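Local coordinates for protein tryptophanyl-tRNA synthetase (Pyrococcus horikoshii, PDB 3JXE) that catalyses the ATP-dependent attachment of L-tryptophan to tRNA(Trp), releasing AMP and diphosphate, as a class I aminoacyl-tRNA synthetase, at residues F75-R80 against I199-F204; L108-T113 against D148-F153; K207-P212 against Y234-L239. All coordinates share one frame; numbering follows the deposited sequence.

In the fold
All three contacts are largely buried and involve one mixed sheet of the Rossmann-fold core, though in contact 1 only 75-80 is a strand of it. Contacts 2 and 3 are parallel strand pairs held by backbone hydrogen bonds; contact 1 packs strand 75-80 on the loop after helix 189-199, through the rings of F75 and Y77 against P201, T202 and F204, with no backbone pairing. Strand 75-80 is the common neighbour, between strands 108-112 and 209-214, with F75 O accepting from L210 N and R80 N facing Q111 O. Contacts 1 and 2 meet at Y77 and Q111 beside tryptophanyl-5'AMP. Contact 3 has a charged end, R208 on exposed Y234, whereas contact 2 closes on an aromatic ring.

Contact 1: residues F75-R80 against I199-F204. With TYM (tryptophanyl-5'AMP), chain E.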
loop_
_atom_site.group_PDB
_atom_site.type_symbol
_atom_site.label_atom_id
_atom_site.label_comp_id
_atom_site.label_asym_id
_atom_site.label_seq_id
_atom_site.Cartn_x
_atom_site.Cartn_y
_atom_site.Cartn_z
ATOM N N PHE B 75 24.587 2.245 -0.959
ATOM C CA PHE B 75 23.694 3.385 -0.738
ATOM C C PHE B 75 23.127 3.445 0.682
ATOM O O PHE B 75 23.024 2.422 1.362
ATOM C CB PHE B 75 22.586 3.454 -1.803
ATOM C CG PHE B 75 21.462 2.472 -1.601
ATOM C CD1 PHE B 75 20.274 2.874 -1.000
ATOM C CD2 PHE B 75 21.577 1.157 -2.038
ATOM C CE1 PHE B 75 19.220 1.979 -0.823
ATOM C CE2 PHE B 75 20.528 0.256 -1.863
ATOM C CZ PHE B 75 19.348 0.669 -1.257
ATOM N N LEU B 76 22.764 4.651 1.114
ATOM C CA LEU B 76 22.262 4.880 2.467
ATOM C C LEU B 76 20.751 5.069 2.508
ATOM O O LEU B 76 20.159 5.646 1.593
ATOM C CB LEU B 76 22.948 6.096 3.095
ATOM C CG LEU B 76 24.427 5.985 3.474
ATOM C CD1 LEU B 76 25.018 7.371 3.619
ATOM C CD2 LEU B 76 24.620 5.182 4.756
ATOM N N TYR B 77 20.141 4.578 3.581
ATOM C CA TYR B 77 18.710 4.742 3.812
ATOM C C TYR B 77 18.414 4.891 5.297
ATOM O O TYR B 77 18.856 4.085 6.111
ATOM C CB TYR B 77 17.917 3.581 3.190
ATOM C CG TYR B 77 16.541 3.326 3.781
ATOM C CD1 TYR B 77 15.555 4.317 3.786
ATOM C CD2 TYR B 77 16.216 2.078 4.311
ATOM C CE1 TYR B 77 14.295 4.078 4.329
ATOM C CE2 TYR B 77 14.957 1.826 4.847
ATOM C CZ TYR B 77 14.004 2.828 4.853
ATOM O OH TYR B 77 12.760 2.579 5.381
ATOM N N THR B 78 17.680 5.947 5.630
ATOM C CA THR B 78 17.159 6.160 6.976
ATOM C C THR B 78 15.798 6.846 6.854
ATOM O O THR B 78 15.410 7.261 5.762
ATOM C CB THR B 78 18.143 6.972 7.863
ATOM O OG1 THR B 78 17.732 6.902 9.234
ATOM C CG2 THR B 78 18.217 8.432 7.424
ATOM N N GLY B 79 15.069 6.952 7.962
ATOM C CA GLY B 79 13.728 7.526 7.932
ATOM C C GLY B 79 13.275 8.194 9.212
ATOM O O GLY B 79 14.021 8.265 10.193
ATOM N N ARG B 80 12.039 8.684 9.193
ATOM C CA ARG B 80 11.460 9.416 10.312
ATOM C C ARG B 80 9.935 9.331 10.285
ATOM O O ARG B 80 9.311 9.543 9.243
ATOM C CB ARG B 80 11.934 10.881 10.290
ATOM C CG ARG B 80 11.056 11.886 11.037
ATOM C CD ARG B 80 11.112 11.703 12.544
ATOM N NE ARG B 80 10.037 12.437 13.206
ATOM C CZ ARG B 80 9.688 12.282 14.480
ATOM N NH1 ARG B 80 10.315 11.401 15.244
ATOM N NH2 ARG B 80 8.696 13.001 14.985
ATOM N N ILE B 199 10.476 -1.682 4.630
ATOM C CA ILE B 199 11.514 -2.524 4.041
ATOM C C ILE B 199 11.794 -2.106 2.590
ATOM O O ILE B 199 12.942 -2.130 2.139
ATOM C CB ILE B 199 11.135 -4.026 4.139
ATOM C CG1 ILE B 199 11.401 -4.544 5.556
ATOM C CG2 ILE B 199 11.900 -4.857 3.119
ATOM C CD1 ILE B 199 10.631 -5.801 5.923
ATOM N N ALA B 200 10.741 -1.690 1.888
ATOM C CA ALA B 200 10.803 -1.350 0.460
ATOM C C ALA B 200 11.989 -0.474 0.002
ATOM O O ALA B 200 12.605 -0.782 -1.019
ATOM C CB ALA B 200 9.471 -0.751 -0.013
ATOM N N PRO B 201 12.309 0.615 0.737
ATOM C CA PRO B 201 13.415 1.468 0.294
ATOM C C PRO B 201 14.794 0.802 0.211
ATOM O O PRO B 201 15.724 1.402 -0.330
ATOM C CB PRO B 201 13.430 2.590 1.339
ATOM C CG PRO B 201 12.058 2.600 1.898
ATOM C CD PRO B 201 11.684 1.162 1.956
ATOM N N THR B 202 14.926 -0.419 0.728
ATOM C CA THR B 202 16.174 -1.178 0.580
ATOM C C THR B 202 16.337 -1.717 -0.844
ATOM O O THR B 202 17.416 -2.175 -1.223
ATOM C CB THR B 202 16.285 -2.347 1.587
ATOM O OG1 THR B 202 15.170 -3.231 1.429
ATOM C CG2 THR B 202 16.327 -1.833 3.017
ATOM N N PHE B 203 15.260 -1.655 -1.623
ATOM C CA PHE B 203 15.273 -2.111 -3.009
ATOM C C PHE B 203 15.287 -0.938 -3.991
ATOM O O PHE B 203 14.848 -1.076 -5.137
ATOM C CB PHE B 203 14.073 -3.026 -3.295
ATOM C CG PHE B 203 13.800 -4.045 -2.219
ATOM C CD1 PHE B 203 14.795 -4.926 -1.795
ATOM C CD2 PHE B 203 12.537 -4.137 -1.643
ATOM C CE1 PHE B 203 14.540 -5.870 -0.803
ATOM C CE2 PHE B 203 12.270 -5.078 -0.653
ATOM C CZ PHE B 203 13.274 -5.946 -0.231
ATOM N N PHE B 204 15.788 0.213 -3.542
ATOM C CA PHE B 204 15.912 1.386 -4.410
ATOM C C PHE B 204 17.001 1.191 -5.460
ATOM O O PHE B 204 16.893 1.691 -6.581
ATOM C CB PHE B 204 16.185 2.656 -3.597
ATOM C CG PHE B 204 14.973 3.532 -3.398
ATOM C CD1 PHE B 204 14.552 3.875 -2.117
ATOM C CD2 PHE B 204 14.262 4.026 -4.490
ATOM C CE1 PHE B 204 13.436 4.689 -1.923
ATOM C CE2 PHE B 204 13.144 4.838 -4.307
ATOM C CZ PHE B 204 12.730 5.171 -3.021
HETATM P P TYM E . 11.134 7.459 14.591
HETATM O O1P TYM E . 10.497 8.576 13.857
HETATM O O2P TYM E . 10.515 6.952 15.834
HETATM O "O5'" TYM E . 12.652 7.865 14.942
HETATM C "C5'" TYM E . 13.515 8.352 13.908
HETATM C "C4'" TYM E . 14.971 7.941 14.160
HETATM O "O4'" TYM E . 15.349 8.306 15.516
HETATM C "C1'" TYM E . 15.841 7.116 16.200
HETATM N N9 TYM E . 15.488 7.331 17.639
HETATM C C4 TYM E . 16.354 7.577 18.622
HETATM N N3 TYM E . 17.695 7.680 18.672
HETATM C C2 TYM E . 18.321 7.931 19.817
HETATM N N1 TYM E . 17.649 8.089 20.948
HETATM C C6 TYM E . 16.308 8.001 20.971
HETATM N N6 TYM E . 15.649 8.163 22.115
HETATM C C5 TYM E . 15.622 7.737 19.787
HETATM N N7 TYM E . 14.339 7.590 19.474
HETATM C C8 TYM E . 14.259 7.348 18.164
HETATM C "C2'" TYM E . 15.154 5.951 15.491
HETATM O "O2'" TYM E . 15.956 4.777 15.587
HETATM C "C3'" TYM E . 15.144 6.426 14.042
HETATM O "O3'" TYM E . 16.419 6.165 13.432
HETATM N NH3 TYM E . 9.183 3.988 11.643
HETATM C CA TYM E . 10.363 4.849 11.797
HETATM C CB TYM E . 10.562 5.680 10.528
HETATM C CG TYM E . 11.531 4.989 9.520
HETATM C CD2 TYM E . 12.879 4.691 9.690
HETATM C CE2 TYM E . 13.336 4.074 8.518
HETATM C CE3 TYM E . 13.758 4.896 10.751
HETATM C CD1 TYM E . 11.213 4.559 8.278
HETATM N NE1 TYM E . 12.333 3.987 7.646
HETATM C CZ2 TYM E . 14.662 3.671 8.415
HETATM C CZ3 TYM E . 15.088 4.485 10.645
HETATM C CH2 TYM E . 15.540 3.873 9.476
HETATM C C TYM E . 10.171 5.795 12.988
HETATM O O TYM E . 9.039 6.117 13.355
HETATM O OPP TYM E . 11.344 6.218 13.566
#
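Two torsions bring Y77 and F75 onto the loop holding P201 and T202: Y77 CG lies anti to its backbone N (chi1 157°), while F75 CG sits between backbone N and carbonyl carbon (chi1 77°). Strand 75-80 is a central strand of the class I Rossmann fold and leads into the 'HIGH' region; residues 199-204 follow helix 189-199, with a 3-10 turn at 200-202. Packing is clearest at P201, whose CB stands over one face of the Y77 ring, 3.5 Å from its centroid, a CH-pi contact. F75 turns its ring edge instead, CZ meeting T202 O at 3.4 Å. F204 CB lies 4.2 Å from F75 CE1, and its ring stacks on Y109. An alanine in place of Y77 would remove the ring and hydroxyl, and would probably open a gap over P201 CB and leave the indole N-H of the ligand without this acceptor. Q198 O and Q111 OE1 both lie within hydrogen-bonding reach of Y77 OH and compete for its one proton, probably helping to hold the hydroxyl. The indole NE1 of tryptophanyl-5'AMP donates to that same Y77 OH, 2.7 Å away, with an N-H...O angle of 162°.

Contact 2: residues L108-T113 against D148-F153; sequences LYIQIT and DKTFIF. With TYM (tryptophanyl-5'AMP), chain E.
K149 O starts the pairing by accepting a weak bond from L108 N, its angle of 126° being far from straight. Strand segments 150-153 and 108-112 run parallel, their axes 12° apart, as neighbours in the Rossmann sheet linked through helices 114-120 and 126-141. T150 lies beside L108, pointing the same way; its CG2 reaches I110 CD1 at 3.9 Å, whereas OG1 finds its partners in Q101 NE2 and D146 O. F151 brackets Y109 with two bonds to the same strand: its N donates to L108 O at 2.7 Å, and its O accepts from I110 N. Its side chain is on the other face of the sheet, where Y109 CD2 comes to the edge of the F151 ring and 4.0 Å from its CB; Y109 OH is held by E205. I152 returns to the L108 face, with CG1 3.8 Å from I110 CD1 and CG2 against I112 CG1, and touches I137 of helix 126-141. F153 N donates to I110 O at 3.0 Å, and F153 O accepts from I112 N. Chi1 of 67° sets F153 CG between backbone N and carbonyl carbon, and the ring lies with one face to Q111 CA, a CH-pi contact 4.1 Å from the ring centroid, while Q111 CB approaches F153 CZ at 3.6 Å. Q111 OE1 is hydrogen-bonded to Y77 OH, and NE2 to N155 OD1 and I197 O. The chemistry implies a division of labour: apolar packing probably steadies the root of Q111, and the polar partners are likely to hold its amide beside the ligand's indole.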
loop_
_atom_site.group_PDB
_atom_site.type_symbol
_atom_site.label_atom_id
_atom_site.label_comp_id
_atom_site.label_asym_id
_atom_site.label_seq_id
_atom_site.Cartn_x
_atom_site.Cartn_y
_atom_site.Cartn_z
ATOM N N LEU B 108 21.393 8.799 -0.949
ATOM C CA LEU B 108 20.685 8.732 0.323
ATOM C C LEU B 108 19.184 8.820 0.111
ATOM O O LEU B 108 18.695 9.746 -0.534
ATOM C CB LEU B 108 21.131 9.867 1.245
ATOM C CG LEU B 108 21.172 9.666 2.766
ATOM C CD1 LEU B 108 21.177 11.024 3.434
ATOM C CD2 LEU B 108 20.029 8.819 3.327
ATOM N N TYR B 109 18.458 7.853 0.664
ATOM C CA TYR B 109 17.001 7.855 0.603
ATOM C C TYR B 109 16.412 8.037 1.996
ATOM O O TYR B 109 16.708 7.265 2.912
ATOM C CB TYR B 109 16.485 6.575 -0.057
ATOM C CG TYR B 109 17.031 6.360 -1.450
ATOM C CD1 TYR B 109 18.213 5.649 -1.652
ATOM C CD2 TYR B 109 16.374 6.880 -2.564
ATOM C CE1 TYR B 109 18.726 5.454 -2.927
ATOM C CE2 TYR B 109 16.875 6.688 -3.847
ATOM C CZ TYR B 109 18.053 5.975 -4.019
ATOM O OH TYR B 109 18.561 5.779 -5.283
ATOM N N ILE B 110 15.598 9.077 2.153
ATOM C CA ILE B 110 14.988 9.384 3.440
ATOM C C ILE B 110 13.477 9.210 3.363
ATOM O O ILE B 110 12.792 9.930 2.631
ATOM C CB ILE B 110 15.380 10.793 3.952
ATOM C CG1 ILE B 110 16.891 10.854 4.211
ATOM C CG2 ILE B 110 14.613 11.135 5.230
ATOM C CD1 ILE B 110 17.466 12.254 4.310
ATOM N N GLN B 111 12.975 8.235 4.117
ATOM C CA GLN B 111 11.554 7.913 4.125
ATOM C C GLN B 111 10.840 8.616 5.271
ATOM O O GLN B 111 11.227 8.483 6.432
ATOM C CB GLN B 111 11.343 6.401 4.220
ATOM C CG GLN B 111 9.884 5.970 4.100
ATOM C CD GLN B 111 9.684 4.492 4.353
ATOM O OE1 GLN B 111 10.304 3.909 5.249
ATOM N NE2 GLN B 111 8.808 3.875 3.568
ATOM N N ILE B 112 9.795 9.362 4.929
ATOM C CA ILE B 112 8.973 10.038 5.922
ATOM C C ILE B 112 7.628 9.323 6.007
ATOM O O ILE B 112 6.759 9.488 5.145
ATOM C CB ILE B 112 8.814 11.549 5.605
ATOM C CG1 ILE B 112 10.186 12.198 5.349
ATOM C CG2 ILE B 112 8.042 12.271 6.712
ATOM C CD1 ILE B 112 11.174 12.123 6.510
ATOM N N THR B 113 7.479 8.520 7.057
ATOM C CA THR B 113 6.355 7.594 7.186
ATOM C C THR B 113 5.116 8.266 7.773
ATOM O O THR B 113 4.695 7.961 8.890
ATOM C CB THR B 113 6.740 6.346 8.018
ATOM O OG1 THR B 113 7.056 6.738 9.357
ATOM C CG2 THR B 113 7.944 5.630 7.406
ATOM N N ASP B 148 22.090 16.616 -4.525
ATOM C CA ASP B 148 21.960 15.852 -5.763
ATOM C C ASP B 148 22.082 14.344 -5.545
ATOM O O ASP B 148 21.794 13.552 -6.447
ATOM C CB ASP B 148 22.990 16.335 -6.787
ATOM C CG ASP B 148 22.708 17.747 -7.280
ATOM O OD1 ASP B 148 21.516 18.106 -7.451
ATOM O OD2 ASP B 148 23.684 18.499 -7.502
ATOM N N LYS B 149 22.506 13.955 -4.346
ATOM C CA LYS B 149 22.611 12.545 -3.986
ATOM C C LYS B 149 21.734 12.190 -2.780
ATOM O O LYS B 149 22.057 11.279 -2.012
ATOM C CB LYS B 149 24.075 12.157 -3.748
ATOM C CG LYS B 149 24.900 12.080 -5.030
ATOM C CD LYS B 149 26.223 11.349 -4.828
ATOM C CE LYS B 149 27.272 12.241 -4.175
ATOM N NZ LYS B 149 28.636 11.655 -4.290
ATOM N N THR B 150 20.621 12.908 -2.629
ATOM C CA THR B 150 19.671 12.658 -1.545
ATOM C C THR B 150 18.230 12.817 -2.027
ATOM O O THR B 150 17.891 13.791 -2.699
ATOM C CB THR B 150 19.930 13.574 -0.316
ATOM O OG1 THR B 150 21.306 13.480 0.080
ATOM C CG2 THR B 150 19.051 13.174 0.865
ATOM N N PHE B 151 17.393 11.841 -1.682
ATOM C CA PHE B 151 15.972 11.876 -2.000
ATOM C C PHE B 151 15.141 11.739 -0.728
ATOM O O PHE B 151 15.209 10.723 -0.032
ATOM C CB PHE B 151 15.622 10.776 -3.011
ATOM C CG PHE B 151 14.164 10.734 -3.410
ATOM C CD1 PHE B 151 13.488 9.522 -3.472
ATOM C CD2 PHE B 151 13.474 11.899 -3.732
ATOM C CE1 PHE B 151 12.147 9.468 -3.849
ATOM C CE2 PHE B 151 12.132 11.857 -4.107
ATOM C CZ PHE B 151 11.469 10.639 -4.167
ATOM N N ILE B 152 14.377 12.782 -0.426
ATOM C CA ILE B 152 13.470 12.779 0.716
ATOM C C ILE B 152 12.041 12.684 0.196
ATOM O O ILE B 152 11.580 13.554 -0.545
ATOM C CB ILE B 152 13.645 14.039 1.602
ATOM C CG1 ILE B 152 15.094 14.148 2.098
ATOM C CG2 ILE B 152 12.674 14.001 2.778
ATOM C CD1 ILE B 152 15.442 15.479 2.748
ATOM N N PHE B 153 11.353 11.615 0.582
ATOM C CA PHE B 153 9.999 11.361 0.104
ATOM C C PHE B 153 9.021 11.057 1.233
ATOM O O PHE B 153 9.416 10.696 2.345
ATOM C CB PHE B 153 9.993 10.231 -0.931
ATOM C CG PHE B 153 10.363 8.886 -0.370
ATOM C CD1 PHE B 153 9.376 7.971 -0.021
ATOM C CD2 PHE B 153 11.699 8.530 -0.200
ATOM C CE1 PHE B 153 9.711 6.729 0.496
ATOM C CE2 PHE B 153 12.043 7.288 0.317
ATOM C CZ PHE B 153 11.048 6.384 0.663
HETATM P P TYM E . 11.134 7.459 14.591
HETATM O O1P TYM E . 10.497 8.576 13.857
HETATM O O2P TYM E . 10.515 6.952 15.834
HETATM O "O5'" TYM E . 12.652 7.865 14.942
HETATM C "C5'" TYM E . 13.515 8.352 13.908
HETATM C "C4'" TYM E . 14.971 7.941 14.160
HETATM O "O4'" TYM E . 15.349 8.306 15.516
HETATM C "C1'" TYM E . 15.841 7.116 16.200
HETATM N N9 TYM E . 15.488 7.331 17.639
HETATM C C4 TYM E . 16.354 7.577 18.622
HETATM N N3 TYM E . 17.695 7.680 18.672
HETATM C C2 TYM E . 18.321 7.931 19.817
HETATM N N1 TYM E . 17.649 8.089 20.948
HETATM C C6 TYM E . 16.308 8.001 20.971
HETATM N N6 TYM E . 15.649 8.163 22.115
HETATM C C5 TYM E . 15.622 7.737 19.787
HETATM N N7 TYM E . 14.339 7.590 19.474
HETATM C C8 TYM E . 14.259 7.348 18.164
HETATM C "C2'" TYM E . 15.154 5.951 15.491
HETATM O "O2'" TYM E . 15.956 4.777 15.587
HETATM C "C3'" TYM E . 15.144 6.426 14.042
HETATM O "O3'" TYM E . 16.419 6.165 13.432
HETATM N NH3 TYM E . 9.183 3.988 11.643
HETATM C CA TYM E . 10.363 4.849 11.797
HETATM C CB TYM E . 10.562 5.680 10.528
HETATM C CG TYM E . 11.531 4.989 9.520
HETATM C CD2 TYM E . 12.879 4.691 9.690
HETATM C CE2 TYM E . 13.336 4.074 8.518
HETATM C CE3 TYM E . 13.758 4.896 10.751
HETATM C CD1 TYM E . 11.213 4.559 8.278
HETATM N NE1 TYM E . 12.333 3.987 7.646
HETATM C CZ2 TYM E . 14.662 3.671 8.415
HETATM C CZ3 TYM E . 15.088 4.485 10.645
HETATM C CH2 TYM E . 15.540 3.873 9.476
HETATM C C TYM E . 10.171 5.795 12.988
HETATM O O TYM E . 9.039 6.117 13.355
HETATM O OPP TYM E . 11.344 6.218 13.566
#

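Contact 3: residues K207-P212 against Y234-L239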
loop_
_atom_site.group_PDB
_atom_site.type_symbol
_atom_site.label_atom_id
_atom_site.label_comp_id
_atom_site.label_asym_id
_atom_site.label_seq_id
_atom_site.Cartn_x
_atom_site.Cartn_y
_atom_site.Cartn_z
ATOM N N LYS B 207 22.739 -2.168 -5.775
ATOM C CA LYS B 207 23.834 -2.075 -4.806
ATOM C C LYS B 207 23.281 -2.334 -3.407
ATOM O O LYS B 207 22.085 -2.149 -3.174
ATOM C CB LYS B 207 24.485 -0.689 -4.875
ATOM C CG LYS B 207 25.040 -0.333 -6.256
ATOM C CD LYS B 207 25.189 1.172 -6.465
ATOM C CE LYS B 207 26.471 1.713 -5.844
ATOM N NZ LYS B 207 26.739 3.119 -6.258
ATOM N N ARG B 208 24.133 -2.768 -2.479
ATOM C CA ARG B 208 23.662 -3.081 -1.124
ATOM C C ARG B 208 23.410 -1.836 -0.265
ATOM O O ARG B 208 24.018 -0.785 -0.478
ATOM C CB ARG B 208 24.574 -4.087 -0.412
ATOM C CG ARG B 208 25.972 -3.607 -0.090
ATOM C CD ARG B 208 26.619 -4.552 0.911
ATOM N NE ARG B 208 26.887 -5.866 0.329
ATOM C CZ ARG B 208 26.687 -7.025 0.954
ATOM N NH1 ARG B 208 26.965 -8.164 0.336
ATOM N NH2 ARG B 208 26.199 -7.049 2.189
ATOM N N CYS B 209 22.506 -1.974 0.702
ATOM C CA CYS B 209 22.014 -0.847 1.490
ATOM C C CYS B 209 22.619 -0.788 2.890
ATOM O O CYS B 209 22.852 -1.824 3.510
ATOM C CB CYS B 209 20.492 -0.931 1.599
ATOM S SG CYS B 209 19.720 0.467 2.423
ATOM N N LEU B 210 22.863 0.428 3.379
ATOM C CA LEU B 210 23.288 0.653 4.763
ATOM C C LEU B 210 22.244 1.506 5.472
ATOM O O LEU B 210 21.858 2.566 4.972
ATOM C CB LEU B 210 24.649 1.357 4.818
ATOM C CG LEU B 210 25.666 1.070 5.939
ATOM C CD1 LEU B 210 26.694 2.191 6.006
ATOM C CD2 LEU B 210 25.052 0.854 7.317
ATOM N N ILE B 211 21.791 1.041 6.635
ATOM C CA ILE B 211 20.779 1.758 7.412
ATOM C C ILE B 211 21.302 2.217 8.780
ATOM O O ILE B 211 21.380 1.417 9.720
ATOM C CB ILE B 211 19.476 0.931 7.576
ATOM C CG1 ILE B 211 18.927 0.524 6.204
ATOM C CG2 ILE B 211 18.434 1.726 8.362
ATOM C CD1 ILE B 211 17.892 -0.579 6.247
ATOM N N PRO B 212 21.680 3.507 8.889
ATOM C CA PRO B 212 22.019 4.100 10.179
ATOM C C PRO B 212 20.760 4.517 10.944
ATOM O O PRO B 212 20.032 5.415 10.509
ATOM C CB PRO B 212 22.858 5.332 9.799
ATOM C CG PRO B 212 22.950 5.333 8.290
ATOM C CD PRO B 212 21.839 4.478 7.795
ATOM N N TYR B 234 20.605 -7.647 -2.290
ATOM C CA TYR B 234 21.472 -7.946 -1.155
ATOM C C TYR B 234 20.689 -7.791 0.142
ATOM O O TYR B 234 19.769 -6.972 0.221
ATOM C CB TYR B 234 22.673 -7.003 -1.130
ATOM C CG TYR B 234 23.715 -7.267 -2.193
ATOM C CD1 TYR B 234 23.727 -6.535 -3.382
ATOM C CD2 TYR B 234 24.701 -8.239 -2.003
ATOM C CE1 TYR B 234 24.693 -6.771 -4.363
ATOM C CE2 TYR B 234 25.672 -8.482 -2.974
ATOM C CZ TYR B 234 25.661 -7.745 -4.150
ATOM O OH TYR B 234 26.617 -7.984 -5.112
ATOM N N LYS B 235 21.050 -8.573 1.157
ATOM C CA LYS B 235 20.469 -8.380 2.483
ATOM C C LYS B 235 21.086 -7.152 3.141
ATOM O O LYS B 235 22.308 -7.056 3.281
ATOM C CB LYS B 235 20.578 -9.632 3.362
ATOM C CG LYS B 235 21.869 -10.413 3.246
ATOM C CD LYS B 235 21.696 -11.804 3.832
ATOM C CE LYS B 235 22.976 -12.612 3.705
ATOM N NZ LYS B 235 22.770 -14.037 4.086
ATOM N N THR B 236 20.219 -6.214 3.520
ATOM C CA THR B 236 20.628 -4.880 3.964
ATOM C C THR B 236 21.599 -4.874 5.146
ATOM O O THR B 236 21.493 -5.689 6.065
ATOM C CB THR B 236 19.403 -3.972 4.273
ATOM O OG1 THR B 236 19.843 -2.625 4.481
ATOM C CG2 THR B 236 18.635 -4.454 5.506
ATOM N N ALA B 237 22.554 -3.950 5.090
ATOM C CA ALA B 237 23.463 -3.697 6.197
ATOM C C ALA B 237 22.849 -2.651 7.119
ATOM O O ALA B 237 21.969 -1.891 6.710
ATOM C CB ALA B 237 24.816 -3.232 5.678
ATOM N N ALA B 238 23.312 -2.615 8.365
ATOM C CA ALA B 238 22.780 -1.674 9.344
ATOM C C ALA B 238 23.826 -1.217 10.353
ATOM O O ALA B 238 24.759 -1.954 10.677
ATOM C CB ALA B 238 21.577 -2.280 10.066
ATOM N N LEU B 239 23.663 0.016 10.827
ATOM C CA LEU B 239 24.416 0.529 11.962
ATOM C C LEU B 239 23.424 0.931 13.044
ATOM O O LEU B 239 22.570 1.792 12.823
ATOM C CB LEU B 239 25.283 1.723 11.557
ATOM C CG LEU B 239 26.570 1.452 10.774
ATOM C CD1 LEU B 239 27.042 2.725 10.095
ATOM C CD2 LEU B 239 27.662 0.885 11.674
#
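C209 O accepts from A237 N at 2.7 Å and opens the parallel pairing of strands 209-214 and 237-241. I211 N to A237 O and L239 N to I211 O continue the pairing, each at 2.9 Å. Side chains add to this on both faces. On one, L210 CD2 packs against L239 CG at 3.8 Å; on the other, I211 CD1 crosses the T236 side chain at about a right angle, 4.0 Å from its CG2. The same I211 lines the tryptophanyl-5'AMP pocket, so this strand pair forms part of the active-site wall of the Rossmann fold. Ahead of the strands, R208 and Y234 also cross at about a right angle. R208 CB meets Y234 CB at 3.6 Å, and Y234 CG stands over one face of the guanidinium, which is tilted from the phenol ring. R208 NE forms a salt bridge with D67, which anchors the guanidinium from the side of helix 61-69. Farther out, Q224 OE1 accepts from T236 N and R225 NE donates to T236 O, so helix 218-227 probably helps to set the approach to strand 237-241. That helix is the crossover of this beta-alpha-beta unit. Strand 209-214 is bonded along its other edge to strand 75-80, while L210 and L239 pack together against Y61 of helix 61-69 and L100 of helix 88-104.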